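Local coordinates for USG-1 protein homolog (Pseudomonas aeruginosa, PDB 2HJS), which is of uncertain function but probably acts as an NAD(P)-dependent aldehyde dehydrogenase of the aspartate-semialdehyde dehydrogenase family, at residues N8-G13 and H37-A42; R29-H34 and N325-G330; D287-D292 and V314-R319. All coordinates share one frame; numbering follows the deposited sequence.

Interaction 1. Residues N8-G13 and H37-A42; sequences NVAVVG and HLLASA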
loop_
_atom_site.group_PDB
_atom_site.type_symbol
_atom_site.label_atom_id
_atom_site.label_comp_id
_atom_site.label_asym_id
_atom_site.label_seq_id
_atom_site.Cartn_x
_atom_site.Cartn_y
_atom_site.Cartn_z
ATOM N N ASN A 8 2.929 32.188 -27.565
ATOM C CA ASN A 8 2.611 30.982 -28.289
ATOM C C ASN A 8 3.133 29.802 -27.584
ATOM O O ASN A 8 4.254 29.807 -27.041
ATOM C CB ASN A 8 3.177 31.019 -29.697
ATOM C CG ASN A 8 2.535 32.092 -30.542
ATOM O OD1 ASN A 8 1.368 32.408 -30.387
ATOM N ND2 ASN A 8 3.302 32.658 -31.430
ATOM N N VAL A 9 2.293 28.773 -27.570
ATOM C CA VAL A 9 2.520 27.662 -26.727
ATOM C C VAL A 9 2.529 26.437 -27.622
ATOM O O VAL A 9 1.736 26.339 -28.570
ATOM C CB VAL A 9 1.420 27.601 -25.647
ATOM C CG1 VAL A 9 1.522 26.344 -24.843
ATOM C CG2 VAL A 9 1.505 28.839 -24.746
ATOM N N ALA A 10 3.468 25.544 -27.353
ATOM C CA ALA A 10 3.464 24.197 -27.900
ATOM C C ALA A 10 3.178 23.217 -26.765
ATOM O O ALA A 10 3.653 23.422 -25.657
ATOM C CB ALA A 10 4.810 23.878 -28.517
ATOM N N VAL A 11 2.404 22.169 -27.039
ATOM C CA VAL A 11 2.298 21.024 -26.123
ATOM C C VAL A 11 2.800 19.779 -26.845
ATOM O O VAL A 11 2.155 19.275 -27.766
ATOM C CB VAL A 11 0.866 20.799 -25.564
ATOM C CG1 VAL A 11 0.801 19.539 -24.664
ATOM C CG2 VAL A 11 0.382 22.042 -24.799
ATOM N N VAL A 12 3.963 19.310 -26.400
ATOM C CA VAL A 12 4.628 18.123 -26.926
ATOM C C VAL A 12 4.118 16.925 -26.155
ATOM O O VAL A 12 4.105 16.933 -24.923
ATOM C CB VAL A 12 6.160 18.297 -26.826
ATOM C CG1 VAL A 12 6.882 17.067 -27.321
ATOM C CG2 VAL A 12 6.592 19.521 -27.675
ATOM N N GLY A 13 3.626 15.927 -26.884
ATOM C CA GLY A 13 3.011 14.734 -26.290
ATOM C C GLY A 13 1.533 14.938 -26.009
ATOM O O GLY A 13 0.976 14.385 -25.069
ATOM N N HIS A 37 0.059 25.011 -30.427
ATOM C CA HIS A 37 0.528 23.974 -31.325
ATOM C C HIS A 37 0.630 22.658 -30.573
ATOM O O HIS A 37 1.379 22.551 -29.592
ATOM C CB HIS A 37 1.897 24.358 -31.905
ATOM C CG HIS A 37 1.888 25.648 -32.652
ATOM N ND1 HIS A 37 1.400 25.752 -33.937
ATOM C CD2 HIS A 37 2.283 26.894 -32.297
ATOM C CE1 HIS A 37 1.501 27.005 -34.347
ATOM N NE2 HIS A 37 2.041 27.717 -33.375
ATOM N N LEU A 38 -0.129 21.667 -31.028
ATOM C CA LEU A 38 -0.132 20.333 -30.451
ATOM C C LEU A 38 0.816 19.404 -31.211
ATOM O O LEU A 38 0.730 19.277 -32.416
ATOM C CB LEU A 38 -1.551 19.763 -30.462
ATOM C CG LEU A 38 -2.667 20.588 -29.810
ATOM C CD1 LEU A 38 -3.983 19.802 -29.734
ATOM C CD2 LEU A 38 -2.263 21.062 -28.433
ATOM N N LEU A 39 1.721 18.744 -30.500
ATOM C CA LEU A 39 2.712 17.914 -31.162
ATOM C C LEU A 39 2.815 16.558 -30.537
ATOM O O LEU A 39 2.568 16.399 -29.350
ATOM C CB LEU A 39 4.077 18.603 -31.155
ATOM C CG LEU A 39 4.079 20.012 -31.746
ATOM C CD1 LEU A 39 5.252 20.779 -31.192
ATOM C CD2 LEU A 39 4.086 19.979 -33.294
ATOM N N ALA A 40 3.185 15.579 -31.350
ATOM C CA ALA A 40 3.442 14.225 -30.874
ATOM C C ALA A 40 4.458 13.561 -31.798
ATOM O O ALA A 40 4.912 14.173 -32.745
ATOM C CB ALA A 40 2.156 13.429 -30.825
ATOM N N SER A 41 4.820 12.315 -31.512
ATOM C CA SER A 41 5.684 11.541 -32.399
ATOM C C SER A 41 4.925 11.174 -33.666
ATOM O O SER A 41 3.699 11.049 -33.631
ATOM C CB SER A 41 6.192 10.290 -31.692
ATOM O OG SER A 41 7.082 10.650 -30.643
ATOM N N ALA A 42 5.650 11.016 -34.777
ATOM C CA ALA A 42 5.055 10.676 -36.087
ATOM C C ALA A 42 3.943 9.607 -36.008
ATOM O O ALA A 42 2.997 9.629 -36.804
ATOM C CB ALA A 42 6.145 10.258 -37.075
#

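Interaction 2. Residues R29-H34 and N325-G330; sequences RDFPLH and NAVLLG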
loop_
_atom_site.group_PDB
_atom_site.type_symbol
_atom_site.label_atom_id
_atom_site.label_comp_id
_atom_site.label_asym_id
_atom_site.label_seq_id
_atom_site.Cartn_x
_atom_site.Cartn_y
_atom_site.Cartn_z
ATOM N N ARG A 29 -8.591 27.006 -17.715
ATOM C CA ARG A 29 -8.006 28.045 -16.887
ATOM C C ARG A 29 -7.767 29.327 -17.671
ATOM O O ARG A 29 -7.160 30.277 -17.143
ATOM C CB ARG A 29 -6.687 27.557 -16.245
ATOM C CG ARG A 29 -6.847 26.363 -15.321
ATOM C CD ARG A 29 -5.535 25.941 -14.695
ATOM N NE ARG A 29 -4.992 26.990 -13.845
ATOM C CZ ARG A 29 -5.343 27.197 -12.574
ATOM N NH1 ARG A 29 -6.205 26.400 -11.951
ATOM N NH2 ARG A 29 -4.797 28.198 -11.909
ATOM N N ASP A 30 -8.251 29.366 -18.921
ATOM C CA ASP A 30 -8.033 30.503 -19.785
ATOM C C ASP A 30 -6.605 30.971 -19.858
ATOM O O ASP A 30 -6.338 32.169 -19.735
ATOM C CB ASP A 30 -8.896 31.685 -19.366
ATOM C CG ASP A 30 -10.230 31.630 -19.975
ATOM O OD1 ASP A 30 -10.339 32.035 -21.150
ATOM O OD2 ASP A 30 -11.168 31.157 -19.285
ATOM N N PHE A 31 -5.699 30.039 -20.085
ATOM C CA PHE A 31 -4.309 30.373 -20.274
ATOM C C PHE A 31 -4.200 31.376 -21.398
ATOM O O PHE A 31 -4.813 31.197 -22.466
ATOM C CB PHE A 31 -3.517 29.119 -20.591
ATOM C CG PHE A 31 -2.044 29.233 -20.295
ATOM C CD1 PHE A 31 -1.545 28.887 -19.042
ATOM C CD2 PHE A 31 -1.147 29.649 -21.284
ATOM C CE1 PHE A 31 -0.170 28.974 -18.774
ATOM C CE2 PHE A 31 0.208 29.712 -21.026
ATOM C CZ PHE A 31 0.699 29.378 -19.768
ATOM N N PRO A 32 -3.462 32.471 -21.162
ATOM C CA PRO A 32 -3.475 33.590 -22.128
ATOM C C PRO A 32 -2.578 33.413 -23.364
ATOM O O PRO A 32 -1.784 34.304 -23.712
ATOM C CB PRO A 32 -3.062 34.796 -21.278
ATOM C CG PRO A 32 -2.269 34.205 -20.143
ATOM C CD PRO A 32 -2.640 32.756 -19.975
ATOM N N LEU A 33 -2.746 32.301 -24.064
ATOM C CA LEU A 33 -1.934 32.042 -25.248
ATOM C C LEU A 33 -2.553 32.659 -26.503
ATOM O O LEU A 33 -3.751 32.914 -26.551
ATOM C CB LEU A 33 -1.731 30.533 -25.427
ATOM C CG LEU A 33 -2.983 29.653 -25.506
ATOM C CD1 LEU A 33 -3.478 29.576 -26.920
ATOM C CD2 LEU A 33 -2.645 28.270 -25.019
ATOM N N HIS A 34 -1.720 32.884 -27.513
ATOM C CA HIS A 34 -2.154 33.401 -28.787
ATOM C C HIS A 34 -2.388 32.206 -29.697
ATOM O O HIS A 34 -3.533 31.891 -29.993
ATOM C CB HIS A 34 -1.095 34.346 -29.349
ATOM C CG HIS A 34 -1.491 35.002 -30.625
ATOM N ND1 HIS A 34 -0.667 35.029 -31.733
ATOM C CD2 HIS A 34 -2.614 35.678 -30.974
ATOM C CE1 HIS A 34 -1.271 35.676 -32.711
ATOM N NE2 HIS A 34 -2.454 36.070 -32.278
ATOM N N ASN A 325 0.116 20.973 -12.006
ATOM C CA ASN A 325 1.367 21.564 -11.506
ATOM C C ASN A 325 2.207 22.212 -12.623
ATOM O O ASN A 325 2.778 23.298 -12.440
ATOM C CB ASN A 325 2.192 20.536 -10.717
ATOM C CG ASN A 325 1.636 20.289 -9.325
ATOM O OD1 ASN A 325 1.307 21.237 -8.603
ATOM N ND2 ASN A 325 1.541 19.000 -8.926
ATOM N N ALA A 326 2.276 21.552 -13.780
ATOM C CA ALA A 326 2.996 22.088 -14.930
ATOM C C ALA A 326 2.355 23.407 -15.400
ATOM O O ALA A 326 3.041 24.388 -15.675
ATOM C CB ALA A 326 3.031 21.055 -16.065
ATOM N N VAL A 327 1.033 23.430 -15.479
ATOM C CA VAL A 327 0.321 24.617 -15.932
ATOM C C VAL A 327 0.485 25.776 -14.924
ATOM O O VAL A 327 0.731 26.913 -15.318
ATOM C CB VAL A 327 -1.168 24.305 -16.193
ATOM C CG1 VAL A 327 -1.937 25.577 -16.545
ATOM C CG2 VAL A 327 -1.324 23.278 -17.330
ATOM N N LEU A 328 0.368 25.476 -13.631
ATOM C CA LEU A 328 0.572 26.485 -12.593
ATOM C C LEU A 328 1.947 27.138 -12.702
ATOM O O LEU A 328 2.066 28.364 -12.525
ATOM C CB LEU A 328 0.370 25.868 -11.204
ATOM C CG LEU A 328 -1.049 25.452 -10.796
ATOM C CD1 LEU A 328 -1.012 24.699 -9.463
ATOM C CD2 LEU A 328 -1.964 26.656 -10.686
ATOM N N LEU A 329 2.976 26.328 -12.999
ATOM C CA LEU A 329 4.341 26.798 -13.261
ATOM C C LEU A 329 4.406 27.706 -14.471
ATOM O O LEU A 329 5.036 28.759 -14.421
ATOM C CB LEU A 329 5.309 25.607 -13.421
ATOM C CG LEU A 329 6.806 25.898 -13.638
ATOM C CD1 LEU A 329 7.347 26.831 -12.551
ATOM C CD2 LEU A 329 7.598 24.570 -13.651
ATOM N N GLY A 330 3.736 27.317 -15.555
ATOM C CA GLY A 330 3.599 28.157 -16.725
ATOM C C GLY A 330 2.910 29.481 -16.426
ATOM O O GLY A 330 3.305 30.520 -16.949
#

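Interaction 3. Residues D287-D292 and V314-R319; sequences DALGQD and VSDNVR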
loop_
_atom_site.group_PDB
_atom_site.type_symbol
_atom_site.label_atom_id
_atom_site.label_comp_id
_atom_site.label_asym_id
_atom_site.label_seq_id
_atom_site.Cartn_x
_atom_site.Cartn_y
_atom_site.Cartn_z
ATOM N N ASP A 287 -12.883 10.541 -4.410
ATOM C CA ASP A 287 -12.590 11.968 -4.231
ATOM C C ASP A 287 -11.608 12.588 -5.211
ATOM O O ASP A 287 -11.841 13.679 -5.700
ATOM C CB ASP A 287 -12.098 12.232 -2.821
ATOM C CG ASP A 287 -13.028 11.673 -1.779
ATOM O OD1 ASP A 287 -14.035 12.350 -1.473
ATOM O OD2 ASP A 287 -12.761 10.548 -1.283
ATOM N N ALA A 288 -10.507 11.907 -5.494
ATOM C CA ALA A 288 -9.416 12.555 -6.231
ATOM C C ALA A 288 -9.682 12.720 -7.729
ATOM O O ALA A 288 -9.405 13.786 -8.274
ATOM C CB ALA A 288 -8.088 11.850 -5.987
ATOM N N LEU A 289 -10.239 11.692 -8.375
ATOM C CA LEU A 289 -10.312 11.650 -9.838
ATOM C C LEU A 289 -11.073 12.831 -10.430
ATOM O O LEU A 289 -12.164 13.152 -9.970
ATOM C CB LEU A 289 -10.869 10.305 -10.353
ATOM C CG LEU A 289 -10.896 10.242 -11.901
ATOM C CD1 LEU A 289 -9.502 9.943 -12.495
ATOM C CD2 LEU A 289 -11.994 9.312 -12.519
ATOM N N GLY A 290 -10.469 13.492 -11.420
ATOM C CA GLY A 290 -11.160 14.494 -12.238
ATOM C C GLY A 290 -11.181 15.904 -11.681
ATOM O O GLY A 290 -11.840 16.787 -12.236
ATOM N N GLN A 291 -10.452 16.132 -10.590
ATOM C CA GLN A 291 -10.481 17.444 -9.945
ATOM C C GLN A 291 -9.115 17.882 -9.384
ATOM O O GLN A 291 -8.146 17.106 -9.423
ATOM C CB GLN A 291 -11.659 17.530 -8.948
ATOM C CG GLN A 291 -11.615 16.519 -7.799
ATOM C CD GLN A 291 -10.594 16.950 -6.804
ATOM O OE1 GLN A 291 -10.744 18.002 -6.176
ATOM N NE2 GLN A 291 -9.513 16.183 -6.684
ATOM N N ASP A 292 -9.037 19.111 -8.875
ATOM C CA ASP A 292 -7.758 19.773 -8.621
ATOM C C ASP A 292 -7.194 19.595 -7.220
ATOM O O ASP A 292 -6.002 19.792 -7.032
ATOM C CB ASP A 292 -7.850 21.280 -8.868
ATOM C CG ASP A 292 -8.282 21.638 -10.291
ATOM O OD1 ASP A 292 -8.354 20.747 -11.166
ATOM O OD2 ASP A 292 -8.558 22.832 -10.527
ATOM N N VAL A 314 -4.369 11.455 -1.250
ATOM C CA VAL A 314 -4.826 10.943 -2.540
ATOM C C VAL A 314 -4.950 12.084 -3.514
ATOM O O VAL A 314 -5.393 13.180 -3.162
ATOM C CB VAL A 314 -6.141 10.058 -2.479
ATOM C CG1 VAL A 314 -5.922 8.728 -1.631
ATOM C CG2 VAL A 314 -7.350 10.831 -2.011
ATOM N N SER A 315 -4.531 11.827 -4.741
ATOM C CA SER A 315 -4.525 12.860 -5.775
ATOM C C SER A 315 -4.640 12.221 -7.147
ATOM O O SER A 315 -4.230 11.057 -7.348
ATOM C CB SER A 315 -3.206 13.630 -5.716
ATOM O OG SER A 315 -3.358 14.921 -6.315
ATOM N N ASP A 316 -5.181 12.990 -8.078
ATOM C CA ASP A 316 -5.249 12.613 -9.482
ATOM C C ASP A 316 -3.854 12.806 -10.110
ATOM O O ASP A 316 -3.424 13.936 -10.384
ATOM C CB ASP A 316 -6.327 13.457 -10.193
ATOM C CG ASP A 316 -6.555 13.038 -11.634
ATOM O OD1 ASP A 316 -5.612 12.481 -12.261
ATOM O OD2 ASP A 316 -7.680 13.286 -12.145
ATOM N N ASN A 317 -3.141 11.693 -10.304
ATOM C CA ASN A 317 -1.790 11.722 -10.857
ATOM C C ASN A 317 -1.716 12.365 -12.242
ATOM O O ASN A 317 -0.742 13.023 -12.569
ATOM C CB ASN A 317 -1.196 10.304 -10.889
ATOM C CG ASN A 317 -2.059 9.327 -11.665
ATOM O OD1 ASN A 317 -3.263 9.187 -11.411
ATOM N ND2 ASN A 317 -1.448 8.665 -12.642
ATOM N N VAL A 318 -2.757 12.205 -13.047
ATOM C CA VAL A 318 -2.752 12.779 -14.387
ATOM C C VAL A 318 -3.073 14.286 -14.414
ATOM O O VAL A 318 -2.257 15.099 -14.866
ATOM C CB VAL A 318 -3.672 11.984 -15.327
ATOM C CG1 VAL A 318 -3.806 12.689 -16.695
ATOM C CG2 VAL A 318 -3.114 10.553 -15.500
ATOM N N ARG A 319 -4.261 14.634 -13.925
ATOM C CA ARG A 319 -4.761 16.003 -13.947
ATOM C C ARG A 319 -3.999 16.903 -12.967
ATOM O O ARG A 319 -3.623 18.014 -13.332
ATOM C CB ARG A 319 -6.245 16.017 -13.597
ATOM C CG ARG A 319 -6.871 17.422 -13.638
ATOM C CD ARG A 319 -8.256 17.423 -13.006
ATOM N NE ARG A 319 -8.801 18.779 -12.900
ATOM C CZ ARG A 319 -9.425 19.437 -13.885
ATOM N NH1 ARG A 319 -9.602 18.866 -15.069
ATOM N NH2 ARG A 319 -9.872 20.677 -13.683
HETATM O O HOH W 1 -6.496 15.568 -7.590
#

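Interaction 1. Residues N8-G13 and H37-A42
V9 O accepts from H37 N, and this begins a run of four backbone hydrogen bonds between two parallel strands. V11 follows as donor to H37 O and acceptor from L39 N. The last bond, G13 N to L39 O at 2.7 Å, is more bent, with 139° at the hydrogen. G13 has already left the strand there, with a positive phi. A10 CA also comes to 3.1 Å from H37 O, a CA-H...O contact.

L39 is the side chain to follow. L39 CB lies 4.0 Å from V11 O. CG stands beside the backbone N and anti to the carbonyl carbon (chi1 -55°). From there the CD1 branch runs back along its own strand, beside the A10 and V12 side chains. L39 CD1 meets two partners, V12 CG2 at 4.0 Å and A10 CB at 4.1 Å. A10, V12, H37 and L39 thus share one face of the sheet. V11 and L38 lie on the other, where V11 CB meets L38 CD2 at 4.3 Å. That face is covered by helix 17-28, through L22, V23 and L26.

The H37 ring meets F64, and H37 CD2 is 3.8 Å from V9 O.

Strand 9-12, helix 17-28 and strand 36-40 form a beta-alpha-beta unit. It is the opening unit of the Rossmann-type fold, consistent with the NAD-binding role assigned to this domain in the family.

Interaction 2. Residues R29-H34 and N325-G330
A Schellman motif ends helix 17-28, and the turn it makes brings R29 and F31 against residues 325-330 of helix 317-336. D30 is its C-prime residue, with positive phi. The contact is packing; no hydrogen bond joins the two segments.

V327 CG1 sits between the two side chains of the turn. It touches R29 CD at 4.1 Å and F31 CD1 at 4.2 Å. CG of F31 lies anti to the backbone N (chi1 -158°), and the CD1-CE1 edge of the ring faces the helix. F31 CE1 is 3.9 Å from G330 C and 4.1 Å from V327 O. G330 has no side chain, and F31 CE1 and CZ pack directly on its backbone.

The R29 chain bends at chi3 (63°) and carries its guanidinium to L328. L328 CD2 lies over one face of that group, 3.4 Å from R29 NH2. The charge is met outside the two segments, where R29 NE forms a salt bridge with E331 of the same long helix.

F31 is further enclosed by L26 of helix 17-28, V9 of strand 9-12 and I334 of helix 317-336. The C-terminal helix is thereby packed against the N-terminal, Rossmann-type domain.

Interaction 3. Residues D287-D292 and V314-R319
The R319 guanidinium and the D292 carboxylate lie nearly coplanar, 13° apart. D292 is at the edge of the guanidinium, and G290 O lies over one face, 3.6 Å above the plane and offset toward the rim. The motif is an N-cap facing a type II beta turn: D316 caps helix 317-336, and the turn runs from A288 to Q291 after helix 284-288.

R319 grips D292 side-on, with NE and NH2 both donating to D292 OD1. R319 NE is the nearer, 2.7 Å from D292 OD1. R319 NH2 has a second carboxylate partner in E28, so the arginine lies between two carboxylates, which probably balance its charge. The R319 chain is extended from CG to NE, and R319 CD passes 3.5 Å from Q291 N.

D316 CG is anti to the backbone N (chi1 -175°). One oxygen caps its own helix and the other reaches the turn. D316 OD1 accepts from R319 N at 3.0 Å and weakly from V318 N. D316 OD2 takes G290 N on its anti side, at 2.9 Å and 168°. G290 has positive phi, as expected at the third position of such a turn.

The turn is also braced from within. Q291 NE2 donates almost straight to A288 O, which lies in its amide plane. At the strand end, A288 CB packs on the S315 backbone, 3.7 Å from S315 C. One water joins the segments beside it: it accepts from D316 N at 2.9 Å and donates to Q291 O at 2.9 Å.

Interactions 1 and 2, with centres 15 Å apart, touch: V9 CG2 packs 3.7 Å from L33 CB and 4.0 Å from F31 CE2. The loop of interaction 2 belongs to the same beta-alpha-beta unit as interaction 1. Interactions 2 and 3 both use helix 317-336; their nearest atoms are about 5 Å apart. Interaction 3 joins the start of that helix to the 288-291 turn, and interaction 2 packs a later part on the Rossmann-type domain. Interactions 1 and 3 stay about 10 Å apart at their nearest atoms. Bound 1,4-dioxane, probably from the crystallisation liquor, lies about 4 Å from the side chains of L328 and of D292 and about 6 Å from that of H37.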